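Local coordinates for protein putidaredoxin reductase (Pseudomonas putida, PDB 1Q1R) that probably uses bound FAD to pass electrons from NADH to putidaredoxin, the iron-sulfur partner of cytochrome P450cam, at residues R151-G156 against L237-V242; G216-T221 against A228-D233; Q291-W296 against V341-G346. All coordinates share one frame; numbering follows the deposited sequence.

Contact 1 (R151-G156 against L237-V242)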
loop_
_atom_site.group_PDB
_atom_site.type_symbol
_atom_site.label_atom_id
_atom_site.label_comp_id
_atom_site.label_asym_id
_atom_site.label_seq_id
_atom_site.Cartn_x
_atom_site.Cartn_y
_atom_site.Cartn_z
ATOM N N ARG A 151 2.642 16.395 21.890
ATOM C CA ARG A 151 3.806 15.875 21.194
ATOM C C ARG A 151 3.633 14.498 20.583
ATOM O O ARG A 151 3.296 13.529 21.265
ATOM C CB ARG A 151 5.013 15.885 22.141
ATOM C CG ARG A 151 5.512 17.292 22.457
ATOM C CD ARG A 151 6.407 17.325 23.691
ATOM N NE ARG A 151 6.973 18.655 23.908
ATOM C CZ ARG A 151 8.015 19.143 23.241
ATOM N NH1 ARG A 151 8.619 18.408 22.314
ATOM N NH2 ARG A 151 8.451 20.372 23.490
ATOM N N LEU A 152 3.877 14.422 19.279
ATOM C CA LEU A 152 3.781 13.168 18.553
ATOM C C LEU A 152 5.151 12.720 18.080
ATOM O O LEU A 152 5.973 13.530 17.650
ATOM C CB LEU A 152 2.875 13.309 17.322
ATOM C CG LEU A 152 2.979 12.181 16.274
ATOM C CD1 LEU A 152 2.484 10.868 16.864
ATOM C CD2 LEU A 152 2.166 12.539 15.037
ATOM N N VAL A 153 5.394 11.423 18.179
ATOM C CA VAL A 153 6.623 10.851 17.676
ATOM C C VAL A 153 6.196 9.740 16.737
ATOM O O VAL A 153 5.512 8.797 17.135
ATOM C CB VAL A 153 7.519 10.254 18.779
ATOM C CG1 VAL A 153 8.710 9.548 18.129
ATOM C CG2 VAL A 153 8.023 11.359 19.704
ATOM N N VAL A 154 6.571 9.883 15.471
ATOM C CA VAL A 154 6.260 8.888 14.459
ATOM C C VAL A 154 7.518 8.043 14.274
ATOM O O VAL A 154 8.602 8.582 14.057
ATOM C CB VAL A 154 5.913 9.551 13.100
ATOM C CG1 VAL A 154 5.631 8.480 12.062
ATOM C CG2 VAL A 154 4.720 10.499 13.262
ATOM N N ILE A 155 7.375 6.726 14.371
ATOM C CA ILE A 155 8.511 5.827 14.189
ATOM C C ILE A 155 8.371 5.146 12.835
ATOM O O ILE A 155 7.527 4.267 12.652
ATOM C CB ILE A 155 8.569 4.764 15.303
ATOM C CG1 ILE A 155 8.613 5.456 16.670
ATOM C CG2 ILE A 155 9.810 3.891 15.123
ATOM C CD1 ILE A 155 8.400 4.521 17.849
ATOM N N GLY A 156 9.197 5.575 11.882
ATOM C CA GLY A 156 9.155 5.007 10.544
ATOM C C GLY A 156 8.967 6.116 9.523
ATOM O O GLY A 156 8.040 6.917 9.640
ATOM N N LEU A 237 12.821 11.744 23.928
ATOM C CA LEU A 237 11.804 12.504 23.217
ATOM C C LEU A 237 10.479 12.358 23.956
ATOM O O LEU A 237 9.857 11.300 23.914
ATOM C CB LEU A 237 11.659 11.979 21.783
ATOM C CG LEU A 237 12.890 12.106 20.878
ATOM C CD1 LEU A 237 12.670 11.309 19.607
ATOM C CD2 LEU A 237 13.148 13.570 20.563
ATOM N N PRO A 238 10.039 13.416 24.658
ATOM C CA PRO A 238 8.770 13.342 25.388
ATOM C C PRO A 238 7.650 13.187 24.365
ATOM O O PRO A 238 7.678 13.829 23.318
ATOM C CB PRO A 238 8.719 14.678 26.119
ATOM C CG PRO A 238 9.415 15.604 25.156
ATOM C CD PRO A 238 10.607 14.776 24.717
ATOM N N ALA A 239 6.675 12.332 24.654
ATOM C CA ALA A 239 5.591 12.114 23.707
ATOM C C ALA A 239 4.230 11.917 24.352
ATOM O O ALA A 239 4.110 11.271 25.391
ATOM C CB ALA A 239 5.911 10.910 22.830
ATOM N N ASP A 240 3.206 12.482 23.721
ATOM C CA ASP A 240 1.835 12.326 24.191
ATOM C C ASP A 240 1.197 11.250 23.320
ATOM O O ASP A 240 0.198 10.635 23.693
ATOM C CB ASP A 240 1.056 13.633 24.033
ATOM C CG ASP A 240 1.586 14.733 24.921
ATOM O OD1 ASP A 240 1.629 14.523 26.148
ATOM O OD2 ASP A 240 1.957 15.805 24.393
ATOM N N LEU A 241 1.797 11.023 22.154
ATOM C CA LEU A 241 1.294 10.039 21.203
ATOM C C LEU A 241 2.443 9.457 20.390
ATOM O O LEU A 241 3.365 10.176 20.008
ATOM C CB LEU A 241 0.292 10.709 20.257
ATOM C CG LEU A 241 -0.416 9.863 19.198
ATOM C CD1 LEU A 241 -1.301 8.816 19.872
ATOM C CD2 LEU A 241 -1.257 10.781 18.306
ATOM N N VAL A 242 2.384 8.156 20.134
ATOM C CA VAL A 242 3.413 7.483 19.350
ATOM C C VAL A 242 2.736 6.638 18.288
ATOM O O VAL A 242 1.873 5.816 18.590
ATOM C CB VAL A 242 4.308 6.554 20.217
ATOM C CG1 VAL A 242 5.309 5.819 19.323
ATOM C CG2 VAL A 242 5.052 7.372 21.270
#
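In the parallel sheet of a Rossmann-type domain, L152 pairs with L241 and V153 with V242, where strand 151-155 runs beside strand 241-244. The V153 amide donates to L241 O (N to O 3.0 Å). R151 O takes two donors at the start of the pairing. D240 N donates to R151 O at 2.7 Å. L241 N donates to R151 O at 3.1 Å, with the more bent N-H...O angle of 142°. The D240 carboxylate returns a bond to the same residue. Its CG sits beside its own backbone N (chi1 -66°), which brings OD2 to the R151 amide. R151 N donates to the anti lone pair of D240 OD2 over 2.7 Å, almost straight at 170°. With an alanine here, the R151 amide would probably lose this acceptor, and the start of the strand would be held less firmly to the A239-D240 turn. On the face of L152 and L241, L152 CD1 rests against L241 CG at 3.9 Å. On the face of V153 and V242, V153 CG2 meets A239 CB at 3.8 Å. Further along, I155 CD1 lies 3.7 Å from V242 CG1. The extended R151 chain also passes P238, CD to CG. G156 follows the strand and begins a GxGxxG pattern leading into helix 159-170. This strand-turn-helix is typical of the dinucleotide-binding Rossmann fold, consistent with the NAD domain of the glutathione reductase family.

Contact 2 (G216-T221 against A228-D233)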
loop_
_atom_site.group_PDB
_atom_site.type_symbol
_atom_site.label_atom_id
_atom_site.label_comp_id
_atom_site.label_asym_id
_atom_site.label_seq_id
_atom_site.Cartn_x
_atom_site.Cartn_y
_atom_site.Cartn_z
ATOM N N GLY A 216 13.841 2.252 23.463
ATOM C CA GLY A 216 12.825 1.984 24.465
ATOM C C GLY A 216 11.882 3.129 24.767
ATOM O O GLY A 216 11.868 4.147 24.069
ATOM N N PHE A 217 11.093 2.973 25.827
ATOM C CA PHE A 217 10.129 4.000 26.202
ATOM C C PHE A 217 9.998 4.173 27.709
ATOM O O PHE A 217 10.347 3.283 28.484
ATOM C CB PHE A 217 8.731 3.654 25.660
ATOM C CG PHE A 217 8.698 3.320 24.196
ATOM C CD1 PHE A 217 9.034 2.047 23.750
ATOM C CD2 PHE A 217 8.328 4.280 23.262
ATOM C CE1 PHE A 217 9.001 1.734 22.390
ATOM C CE2 PHE A 217 8.292 3.980 21.905
ATOM C CZ PHE A 217 8.630 2.703 21.467
ATOM N N GLU A 218 9.492 5.334 28.110
ATOM C CA GLU A 218 9.224 5.608 29.513
ATOM C C GLU A 218 7.700 5.603 29.545
ATOM O O GLU A 218 7.063 6.024 28.574
ATOM C CB GLU A 218 9.761 6.978 29.926
ATOM C CG GLU A 218 11.264 7.105 29.769
ATOM C CD GLU A 218 11.807 8.427 30.269
ATOM O OE1 GLU A 218 11.101 9.451 30.165
ATOM O OE2 GLU A 218 12.958 8.443 30.752
ATOM N N MET A 219 7.116 5.111 30.631
ATOM C CA MET A 219 5.664 5.048 30.740
ATOM C C MET A 219 5.131 5.457 32.097
ATOM O O MET A 219 5.838 5.371 33.095
ATOM C CB MET A 219 5.186 3.636 30.442
ATOM C CG MET A 219 5.421 3.210 29.021
ATOM S SD MET A 219 4.659 1.636 28.785
ATOM C CE MET A 219 2.923 2.123 28.713
ATOM N N SER A 220 3.873 5.896 32.124
ATOM C CA SER A 220 3.225 6.304 33.366
ATOM C C SER A 220 2.672 5.054 34.043
ATOM O O SER A 220 2.084 4.193 33.393
ATOM C CB SER A 220 2.091 7.298 33.081
ATOM O OG SER A 220 1.139 6.741 32.188
ATOM N N THR A 221 2.867 4.960 35.353
ATOM C CA THR A 221 2.417 3.804 36.118
ATOM C C THR A 221 0.898 3.690 36.255
ATOM O O THR A 221 0.337 2.603 36.123
ATOM C CB THR A 221 3.048 3.813 37.535
ATOM O OG1 THR A 221 2.697 2.609 38.225
ATOM C CG2 THR A 221 2.553 5.019 38.333
ATOM N N ALA A 228 7.436 9.012 26.931
ATOM C CA ALA A 228 8.644 9.393 26.210
ATOM C C ALA A 228 9.253 8.263 25.386
ATOM O O ALA A 228 9.123 7.088 25.719
ATOM C CB ALA A 228 9.684 9.945 27.190
ATOM N N VAL A 229 9.919 8.641 24.300
ATOM C CA VAL A 229 10.575 7.684 23.415
ATOM C C VAL A 229 12.078 7.900 23.600
ATOM O O VAL A 229 12.555 9.032 23.532
ATOM C CB VAL A 229 10.208 7.950 21.931
ATOM C CG1 VAL A 229 10.829 6.881 21.034
ATOM C CG2 VAL A 229 8.691 7.976 21.764
ATOM N N LEU A 230 12.821 6.827 23.850
ATOM C CA LEU A 230 14.263 6.954 24.042
ATOM C C LEU A 230 15.021 6.443 22.829
ATOM O O LEU A 230 14.710 5.383 22.294
ATOM C CB LEU A 230 14.735 6.173 25.279
ATOM C CG LEU A 230 14.146 6.458 26.665
ATOM C CD1 LEU A 230 13.690 7.907 26.777
ATOM C CD2 LEU A 230 12.978 5.529 26.898
ATOM N N CYS A 231 16.019 7.201 22.400
ATOM C CA CYS A 231 16.826 6.805 21.254
ATOM C C CYS A 231 18.113 6.151 21.723
ATOM O O CYS A 231 18.605 6.439 22.813
ATOM C CB CYS A 231 17.155 8.021 20.397
ATOM S SG CYS A 231 15.692 8.886 19.814
ATOM N N GLU A 232 18.656 5.277 20.885
ATOM C CA GLU A 232 19.888 4.562 21.187
ATOM C C GLU A 232 21.034 5.495 21.588
ATOM O O GLU A 232 21.881 5.131 22.404
ATOM C CB GLU A 232 20.289 3.715 19.976
ATOM C CG GLU A 232 21.543 2.885 20.165
ATOM C CD GLU A 232 21.503 2.035 21.422
ATOM O OE1 GLU A 232 20.457 1.404 21.687
ATOM O OE2 GLU A 232 22.527 1.991 22.138
ATOM N N ASP A 233 21.056 6.700 21.028
ATOM C CA ASP A 233 22.118 7.646 21.346
ATOM C C ASP A 233 21.852 8.440 22.627
ATOM O O ASP A 233 22.541 9.422 22.906
ATOM C CB ASP A 233 22.330 8.602 20.172
ATOM C CG ASP A 233 21.251 9.650 20.077
ATOM O OD1 ASP A 233 20.083 9.343 20.407
ATOM O OD2 ASP A 233 21.575 10.783 19.662
#
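L230 N donates to G216 O over 2.9 Å, and the bond is nearly straight at 171°. The return bond, G216 N to L230 O, is weak. Two residues on, E218 N donates to A228 O at 3.0 Å, and A228 N to E218 O is again weak. G216-L230 and E218-A228 are thus the hydrogen-bonded pairs of an antiparallel beta hairpin, with F217-V229 the non-hydrogen-bonded pair between them. This hairpin supplies two strands of a three-stranded antiparallel sheet. On the face of F217 and V229, the side chains lie side by side, and ring atom CE2 of F217 is 4.0 Å from V229 CG1. V124 of helix 123-126 touches the F217 ring. The other face carries E218, A228 and L230. L230 is turned at chi2 to -29°, far from a staggered angle, and its CD2 presses on F217 CA at 3.3 Å. The E218 chain crosses L230 at about a right angle, CG to CD2 3.7 Å. E218 OE1 passes A228 CB at 3.3 Å and makes a salt bridge to NE of R236 on strand 236-238.

Contact 3 (Q291-W296 against V341-G346)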
loop_
_atom_site.group_PDB
_atom_site.type_symbol
_atom_site.label_atom_id
_atom_site.label_comp_id
_atom_site.label_asym_id
_atom_site.label_seq_id
_atom_site.Cartn_x
_atom_site.Cartn_y
_atom_site.Cartn_z
ATOM N N GLN A 291 6.463 -9.282 -15.705
ATOM C CA GLN A 291 7.136 -9.509 -16.978
ATOM C C GLN A 291 7.760 -8.199 -17.444
ATOM O O GLN A 291 8.766 -8.191 -18.152
ATOM C CB GLN A 291 6.149 -10.058 -18.015
ATOM C CG GLN A 291 4.841 -9.303 -18.103
ATOM C CD GLN A 291 3.732 -10.141 -18.719
ATOM O OE1 GLN A 291 3.850 -10.618 -19.852
ATOM N NE2 GLN A 291 2.644 -10.328 -17.970
ATOM N N LEU A 292 7.168 -7.090 -17.018
ATOM C CA LEU A 292 7.677 -5.774 -17.374
ATOM C C LEU A 292 9.104 -5.617 -16.841
ATOM O O LEU A 292 9.971 -5.062 -17.516
ATOM C CB LEU A 292 6.769 -4.690 -16.790
ATOM C CG LEU A 292 7.052 -3.245 -17.196
ATOM C CD1 LEU A 292 7.030 -3.128 -18.716
ATOM C CD2 LEU A 292 6.009 -2.326 -16.570
ATOM N N TYR A 293 9.349 -6.114 -15.632
ATOM C CA TYR A 293 10.679 -6.023 -15.039
ATOM C C TYR A 293 11.355 -7.388 -14.941
ATOM O O TYR A 293 12.457 -7.511 -14.403
ATOM C CB TYR A 293 10.605 -5.385 -13.650
ATOM C CG TYR A 293 10.103 -3.964 -13.677
ATOM C CD1 TYR A 293 8.736 -3.686 -13.688
ATOM C CD2 TYR A 293 10.995 -2.895 -13.749
ATOM C CE1 TYR A 293 8.268 -2.378 -13.774
ATOM C CE2 TYR A 293 10.540 -1.587 -13.837
ATOM C CZ TYR A 293 9.178 -1.333 -13.849
ATOM O OH TYR A 293 8.729 -0.038 -13.952
ATOM N N ASP A 294 10.687 -8.409 -15.465
ATOM C CA ASP A 294 11.214 -9.768 -15.447
ATOM C C ASP A 294 11.742 -10.172 -14.070
ATOM O O ASP A 294 12.915 -10.521 -13.924
ATOM C CB ASP A 294 12.338 -9.914 -16.482
ATOM C CG ASP A 294 12.801 -11.354 -16.646
ATOM O OD1 ASP A 294 13.912 -11.565 -17.183
ATOM O OD2 ASP A 294 12.051 -12.276 -16.248
ATOM N N ARG A 295 10.879 -10.100 -13.059
ATOM C CA ARG A 295 11.258 -10.498 -11.707
ATOM C C ARG A 295 10.043 -10.613 -10.795
ATOM O O ARG A 295 8.974 -10.073 -11.090
ATOM C CB ARG A 295 12.280 -9.527 -11.104
ATOM C CG ARG A 295 11.755 -8.166 -10.684
ATOM C CD ARG A 295 12.766 -7.506 -9.747
ATOM N NE ARG A 295 12.378 -6.159 -9.333
ATOM C CZ ARG A 295 12.529 -5.070 -10.082
ATOM N NH1 ARG A 295 13.067 -5.161 -11.294
ATOM N NH2 ARG A 295 12.138 -3.888 -9.622
ATOM N N TRP A 296 10.210 -11.339 -9.693
ATOM C CA TRP A 296 9.129 -11.544 -8.738
ATOM C C TRP A 296 9.044 -10.393 -7.759
ATOM O O TRP A 296 10.039 -10.016 -7.137
ATOM C CB TRP A 296 9.330 -12.855 -7.975
ATOM C CG TRP A 296 9.313 -14.041 -8.867
ATOM C CD1 TRP A 296 10.346 -14.508 -9.630
ATOM C CD2 TRP A 296 8.191 -14.880 -9.153
ATOM N NE1 TRP A 296 9.934 -15.585 -10.376
ATOM C CE2 TRP A 296 8.614 -15.835 -10.103
ATOM C CE3 TRP A 296 6.865 -14.917 -8.699
ATOM C CZ2 TRP A 296 7.757 -16.820 -10.611
ATOM C CZ3 TRP A 296 6.011 -15.897 -9.204
ATOM C CH2 TRP A 296 6.464 -16.835 -10.150
ATOM N N VAL A 341 5.171 6.056 -10.676
ATOM C CA VAL A 341 4.920 4.969 -11.619
ATOM C C VAL A 341 6.194 4.159 -11.844
ATOM O O VAL A 341 7.285 4.718 -11.955
ATOM C CB VAL A 341 4.404 5.488 -12.986
ATOM C CG1 VAL A 341 5.385 6.483 -13.582
ATOM C CG2 VAL A 341 4.196 4.318 -13.934
ATOM N N GLY A 342 6.045 2.838 -11.894
ATOM C CA GLY A 342 7.182 1.963 -12.108
ATOM C C GLY A 342 7.927 1.619 -10.836
ATOM O O GLY A 342 7.585 2.096 -9.750
ATOM N N LEU A 343 8.955 0.785 -10.977
ATOM C CA LEU A 343 9.781 0.360 -9.856
ATOM C C LEU A 343 11.200 0.855 -10.106
ATOM O O LEU A 343 11.812 0.519 -11.118
ATOM C CB LEU A 343 9.759 -1.168 -9.742
ATOM C CG LEU A 343 8.346 -1.755 -9.641
ATOM C CD1 LEU A 343 8.406 -3.274 -9.610
ATOM C CD2 LEU A 343 7.659 -1.212 -8.390
ATOM N N SER A 344 11.713 1.652 -9.176
ATOM C CA SER A 344 13.046 2.243 -9.283
ATOM C C SER A 344 14.228 1.309 -9.021
ATOM O O SER A 344 15.370 1.632 -9.360
ATOM C CB SER A 344 13.143 3.435 -8.333
ATOM O OG SER A 344 12.875 3.036 -6.998
ATOM N N GLU A 345 13.953 0.158 -8.421
ATOM C CA GLU A 345 14.994 -0.809 -8.090
ATOM C C GLU A 345 15.954 -1.102 -9.248
ATOM O O GLU A 345 15.537 -1.538 -10.320
ATOM C CB GLU A 345 14.337 -2.104 -7.600
ATOM C CG GLU A 345 15.259 -3.065 -6.872
ATOM C CD GLU A 345 15.928 -4.054 -7.803
ATOM O OE1 GLU A 345 16.701 -3.618 -8.682
ATOM O OE2 GLU A 345 15.677 -5.271 -7.653
ATOM N N GLY A 346 17.242 -0.850 -9.025
ATOM C CA GLY A 346 18.243 -1.117 -10.044
ATOM C C GLY A 346 18.663 0.051 -10.921
ATOM O O GLY A 346 19.386 -0.140 -11.902
HETATM O O HOH W 1 12.950 -1.907 -11.260
#
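Y293 and R295 reach across to G342, L343 and E345 from a beta hairpin whose turn joins strands 286-290 and 295-298. D294 and R295 both face S290 there, a G1 beta bulge. The partners lie in residues 341-346, where strand 336-342 runs into a loop, in the C-terminal reductase region, so the contact ties the hairpin to that region. The tight half is the Y293 ring. Y293 OH accepts from L343 N over 3.1 Å, at an angle of 155°. The same hydroxyl donates to the carbonyl O of L372 on strand 370-377, so the buried OH has a partner on each count. Glycine lets the chain come close: Y293 OH is 3.1 Å from G342 CA. L343 CB sits over one face of the Y293 ring, 4.3 Å from its centroid and 16° off the normal, a CH-pi contact. L343 CD1 continues along the same ring to Y293 CD1 at 4.1 Å. P327 touches both side chains, and I390 of helix 380-391 also packs on Y293.
The R295 and E345 side is looser and lies at the surface. R295 takes the cramped first torsion (chi1 73°), with CG between its backbone N and carbonyl carbon, and then runs extended to the guanidinium. The E345 carboxylate stacks over one guanidinium face. E345 OE2 is 3.8 Å from R295 NE, and no N-H points at it, so this long salt bridge rests on charge alone. L343 CB and E345 CB also border R295 NH2. A water at the guanidinium edge, in its plane, accepts from R295 NH2 at 2.7 Å and donates to the carbonyl oxygens of L343 and E345.

In the fold
Contacts 1 and 2 are neighbours, with centres 10 Å apart. Along the chain, contact 2 falls between the two segments of contact 1. They meet where strand 226-231 pairs with strand 236-238: L237 O lies 2.7 Å from V229 N, a probable hydrogen bond. The antiparallel sheet of contact 2 thus leads through the A239-D240 turn into the parallel sheet of contact 1, and both belong to one domain, probably the NAD-binding one. Contact 3 comes later in the chain, centre to centre 35 Å from contact 1 and 40 Å from contact 2. It separately links the hairpin of strands 286-290 and 295-298 to the five-stranded antiparallel C-terminal sheet. L152 and L343 lie near the FAD without touching it.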